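Local coordinates for protein aromatic-ring-hydroxylating dioxygenase beta subunit (Catenulispora acidiphila, PDB 6VW4) that is of unknown function, possibly dioxygenase-related, but adopts an NTF2-like fold whose pocket binds the polyketide-type ligand S-DNPA, at residues Gln16-Gln21 against Ala98-Leu103. Numbering follows the deposited sequence.
Sequences QHQARQ and ADFYTL. With SDN ([(3S)-9-hydroxy-1-methyl-10-oxo-4,10-dihydro-3H-benzo[g]isochromen-3-yl]acetic acid), chain C.
A buried amide-to-ring contact between Gln18 and Phe100 joins the N-terminal helix 8-26 to strand 96-108 of the curved sheet. The two side chains approach from opposite directions, and the Gln18 amide lies over one face of the ring, with CD 4.2 Å above its plane and offset toward the rim. Gln18 NE2 makes the nearest approach, 3.2 Å from Phe100 CE1. Amide and ring planes are 60° apart, far from a parallel stack. Gln18 CG stands anti to its carbonyl carbon (chi1 -71°), and from there the extended chain carries the amide across to the strand. Gln18 NE2 also passes 4.2 Å from Ala98 CB, whereas its hydrogen bond goes to Asp122 OD2 on the adjoining strand 111-126. That bond satisfies one buried N-H and helps hold the amide over the ring. Phe80, on the strand flanking the other edge of 96-108, meets the Phe100 ring and also touches Gln18. Two residues beyond Phe100, Thr102 lines the ligand pocket, its OG1 3.5 Å from SDN C8. A long N-terminal helix packed on the concave face of a bent mixed sheet, whose cone-shaped interior other helices help close round a ligand, is characteristic of the NTF2-like (SnoaL-like) fold.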
ATOM      1  N   GLN A  16      12.160  -0.263  -1.418  1.00 29.90           N
ATOM      2  CA  GLN A  16      12.953   0.391  -0.381  1.00 27.19           C
ATOM      3  C   GLN A  16      13.406   1.767  -0.841  1.00 30.94           C
ATOM      4  O   GLN A  16      13.379   2.741  -0.066  1.00 27.21           O
ATOM      5  CB  GLN A  16      14.164  -0.473  -0.014  1.00 33.62           C
ATOM      6  CG  GLN A  16      15.242   0.247   0.809  1.00 32.67           C
ATOM      7  CD  GLN A  16      15.079   0.032   2.327  1.00 32.83           C
ATOM      8  OE1 GLN A  16      14.124  -0.599   2.775  1.00 32.56           O
ATOM      9  NE2 GLN A  16      16.010   0.567   3.114  1.00 37.40           N
ATOM     10  N   HIS A  17      13.882   1.843  -2.084  1.00 26.72           N
ATOM     11  CA  HIS A  17      14.333   3.107  -2.656  1.00 28.52           C
ATOM     12  C   HIS A  17      13.171   4.086  -2.761  1.00 28.97           C
ATOM     13  O   HIS A  17      13.293   5.251  -2.395  1.00 30.30           O
ATOM     14  CB  HIS A  17      14.955   2.817  -4.043  1.00 30.58           C
ATOM     15  CG  HIS A  17      15.295   4.034  -4.844  1.00 41.07           C
ATOM     16  ND1 HIS A  17      16.408   4.813  -4.589  1.00 36.42           N
ATOM     17  CD2 HIS A  17      14.682   4.587  -5.925  1.00 35.43           C
ATOM     18  CE1 HIS A  17      16.439   5.815  -5.454  1.00 38.92           C
ATOM     19  NE2 HIS A  17      15.420   5.685  -6.291  1.00 39.47           N
ATOM     20  N   GLN A  18      12.013   3.631  -3.250  1.00 24.58           N
ATOM     21  CA  GLN A  18      10.883   4.566  -3.341  1.00 30.49           C
ATOM     22  C   GLN A  18      10.459   5.055  -1.966  1.00 28.23           C
ATOM     23  O   GLN A  18      10.171   6.242  -1.785  1.00 27.14           O
ATOM     24  CB  GLN A  18       9.713   3.924  -4.072  1.00 29.48           C
ATOM     25  CG  GLN A  18      10.010   3.751  -5.569  1.00 30.06           C
ATOM     26  CD  GLN A  18       8.946   2.976  -6.259  1.00 34.84           C
ATOM     27  OE1 GLN A  18       8.270   2.167  -5.629  1.00 33.10           O
ATOM     28  NE2 GLN A  18       8.780   3.210  -7.563  1.00 34.85           N
ATOM     29  N   ALA A  19      10.474   4.163  -0.970  1.00 28.51           N
ATOM     30  CA  ALA A  19      10.094   4.553   0.380  1.00 28.06           C
ATOM     31  C   ALA A  19      11.013   5.637   0.920  1.00 32.49           C
ATOM     32  O   ALA A  19      10.550   6.667   1.430  1.00 35.26           O
ATOM     33  CB  ALA A  19      10.134   3.334   1.299  1.00 31.35           C
ATOM     34  N   ARG A  20      12.335   5.441   0.788  1.00 32.06           N
ATOM     35  CA  ARG A  20      13.283   6.451   1.278  1.00 34.95           C
ATOM     36  C   ARG A  20      13.105   7.779   0.541  1.00 33.49           C
ATOM     37  O   ARG A  20      13.033   8.834   1.171  1.00 39.73           O
ATOM     38  CB  ARG A  20      14.732   5.963   1.126  1.00 35.27           C
ATOM     39  CG  ARG A  20      15.099   4.754   1.960  1.00 46.98           C
ATOM     40  CD  ARG A  20      15.748   5.097   3.277  1.00 61.62           C
ATOM     41  NE  ARG A  20      16.590   3.994   3.753  1.00 80.45           N
ATOM     42  CZ  ARG A  20      16.581   3.508   4.996  1.00 75.10           C
ATOM     43  NH1 ARG A  20      15.774   4.026   5.927  1.00 66.76           N
ATOM     44  NH2 ARG A  20      17.380   2.494   5.310  1.00 70.21           N
ATOM     45  N   GLN A  21      13.027   7.745  -0.792  1.00 30.42           N
ATOM     46  CA  GLN A  21      12.710   8.941  -1.558  1.00 33.95           C
ATOM     47  C   GLN A  21      11.548   9.709  -0.947  1.00 38.50           C
ATOM     48  O   GLN A  21      11.627  10.921  -0.739  1.00 33.19           O
ATOM     49  CB  GLN A  21      12.279   8.583  -2.978  1.00 31.32           C
ATOM     50  CG  GLN A  21      13.306   8.445  -3.937  1.00 43.16           C
ATOM     51  CD  GLN A  21      12.731   8.219  -5.307  1.00 43.16           C
ATOM     52  OE1 GLN A  21      11.676   7.570  -5.475  1.00 38.90           O
ATOM     53  NE2 GLN A  21      13.452   8.683  -6.311  1.00 47.43           N
ATOM     54  N   ALA A  98       9.456   0.849 -13.619  1.00 33.41           N
ATOM     55  CA  ALA A  98       8.543   0.606 -12.521  1.00 31.81           C
ATOM     56  C   ALA A  98       7.233   1.347 -12.759  1.00 33.47           C
ATOM     57  O   ALA A  98       7.212   2.583 -12.792  1.00 30.70           O
ATOM     58  CB  ALA A  98       9.156   1.069 -11.202  1.00 30.55           C
ATOM     59  N   ASP A  99       6.141   0.592 -12.852  1.00 27.66           N
ATOM     60  CA  ASP A  99       4.779   1.131 -12.916  1.00 38.65           C
ATOM     61  C   ASP A  99       4.066   0.900 -11.590  1.00 36.11           C
ATOM     62  O   ASP A  99       4.081  -0.216 -11.056  1.00 27.87           O
ATOM     63  CB  ASP A  99       3.958   0.478 -14.031  1.00 36.26           C
ATOM     64  CG  ASP A  99       4.509   0.786 -15.420  1.00 46.43           C
ATOM     65  OD1 ASP A  99       4.750   1.974 -15.680  1.00 48.33           O
ATOM     66  OD2 ASP A  99       4.696  -0.138 -16.242  1.00 61.62           O
ATOM     67  N   PHE A 100       3.408   1.934 -11.088  1.00 25.77           N
ATOM     68  CA  PHE A 100       2.763   1.814  -9.803  1.00 28.27           C
ATOM     69  C   PHE A 100       1.716   2.909  -9.634  1.00 30.39           C
ATOM     70  O   PHE A 100       1.564   3.793 -10.470  1.00 28.02           O
ATOM     71  CB  PHE A 100       3.827   1.847  -8.680  1.00 25.02           C
ATOM     72  CG  PHE A 100       4.633   3.109  -8.639  1.00 26.30           C
ATOM     73  CD1 PHE A 100       5.767   3.270  -9.456  1.00 29.22           C
ATOM     74  CD2 PHE A 100       4.272   4.139  -7.797  1.00 28.03           C
ATOM     75  CE1 PHE A 100       6.528   4.435  -9.416  1.00 25.07           C
ATOM     76  CE2 PHE A 100       5.037   5.346  -7.750  1.00 32.79           C
ATOM     77  CZ  PHE A 100       6.155   5.488  -8.559  1.00 29.10           C
ATOM     78  N   TYR A 101       0.982   2.806  -8.525  1.00 25.40           N
ATOM     79  CA  TYR A 101      -0.067   3.732  -8.137  1.00 33.07           C
ATOM     80  C   TYR A 101       0.445   4.583  -6.991  1.00 30.48           C
ATOM     81  O   TYR A 101       1.161   4.097  -6.098  1.00 32.96           O
ATOM     82  CB  TYR A 101      -1.353   2.995  -7.699  1.00 26.45           C
ATOM     83  CG  TYR A 101      -2.106   2.252  -8.799  1.00 29.82           C
ATOM     84  CD1 TYR A 101      -1.783   2.428 -10.153  1.00 33.63           C
ATOM     85  CD2 TYR A 101      -3.136   1.369  -8.477  1.00 29.41           C
ATOM     86  CE1 TYR A 101      -2.494   1.769 -11.137  1.00 33.08           C
ATOM     87  CE2 TYR A 101      -3.833   0.714  -9.425  1.00 32.34           C
ATOM     88  CZ  TYR A 101      -3.532   0.938 -10.759  1.00 32.60           C
ATOM     89  OH  TYR A 101      -4.247   0.252 -11.702  1.00 34.17           O
ATOM     90  N   THR A 102       0.069   5.849  -7.019  1.00 31.82           N
ATOM     91  CA  THR A 102       0.271   6.747  -5.898  1.00 36.03           C
ATOM     92  C   THR A 102      -1.075   7.259  -5.425  1.00 35.91           C
ATOM     93  O   THR A 102      -1.944   7.565  -6.241  1.00 35.24           O
ATOM     94  CB  THR A 102       1.152   7.957  -6.251  1.00 36.35           C
ATOM     95  OG1 THR A 102       2.411   7.484  -6.715  1.00 41.05           O
ATOM     96  CG2 THR A 102       1.390   8.786  -4.991  1.00 38.43           C
ATOM     97  N   LEU A 103      -1.230   7.340  -4.108  1.00 33.41           N
ATOM     98  CA  LEU A 103      -2.301   8.071  -3.456  1.00 31.14           C
ATOM     99  C   LEU A 103      -1.724   9.190  -2.588  1.00 32.97           C
ATOM    100  O   LEU A 103      -0.959   8.922  -1.656  1.00 34.98           O
ATOM    101  CB  LEU A 103      -3.137   7.126  -2.597  1.00 32.07           C
ATOM    102  CG  LEU A 103      -4.365   7.798  -1.960  1.00 43.17           C
ATOM    103  CD1 LEU A 103      -5.331   8.260  -3.010  1.00 42.58           C
ATOM    104  CD2 LEU A 103      -5.071   6.868  -0.978  1.00 39.90           C
TER
HETATM  105  O4  SDN C 201       7.253  12.820  -6.120  1.00 64.73           O
HETATM  106  C11 SDN C 201       6.107  12.126  -6.510  1.00 57.36           C
HETATM  107  C12 SDN C 201       4.888  12.773  -6.712  1.00 58.35           C
HETATM  108  C13 SDN C 201       4.820  14.303  -6.504  1.00 66.94           C
HETATM  109  O5  SDN C 201       5.790  14.904  -6.178  1.00 70.41           O
HETATM  110  C14 SDN C 201       3.499  15.017  -6.723  1.00 81.79           C
HETATM  111  C15 SDN C 201       3.425  16.553  -6.539  1.00 89.40           C
HETATM  112  O3  SDN C 201       2.420  17.230  -7.325  1.00 88.46           O
HETATM  113  C16 SDN C 201       4.455  17.356  -5.732  1.00 82.42           C
HETATM  114  C10 SDN C 201       6.164  10.749  -6.650  1.00 67.24           C
HETATM  115  C9  SDN C 201       5.024  10.019  -7.021  1.00 58.92           C
HETATM  116  C8  SDN C 201       3.816  10.663  -7.238  1.00 60.13           C
HETATM  117  C7  SDN C 201       3.735  12.043  -7.077  1.00 70.66           C
HETATM  118  C6  SDN C 201       2.366  12.761  -7.308  1.00 72.91           C
HETATM  119  C5  SDN C 201       2.324  14.276  -7.119  1.00 78.70           C
HETATM  120  C4  SDN C 201       1.059  14.976  -7.347  1.00 86.00           C
HETATM  121  C3  SDN C 201       1.153  16.491  -7.444  1.00 86.87           C
HETATM  122  C2  SDN C 201       0.351  16.864  -6.210  1.00 87.75           C
HETATM  123  C1  SDN C 201      -1.011  17.515  -6.336  1.00 88.97           C
HETATM  124  O2  SDN C 201      -1.511  17.694  -7.470  1.00 87.12           O
HETATM  125  O1  SDN C 201      -1.606  17.873  -5.278  1.00 98.21           O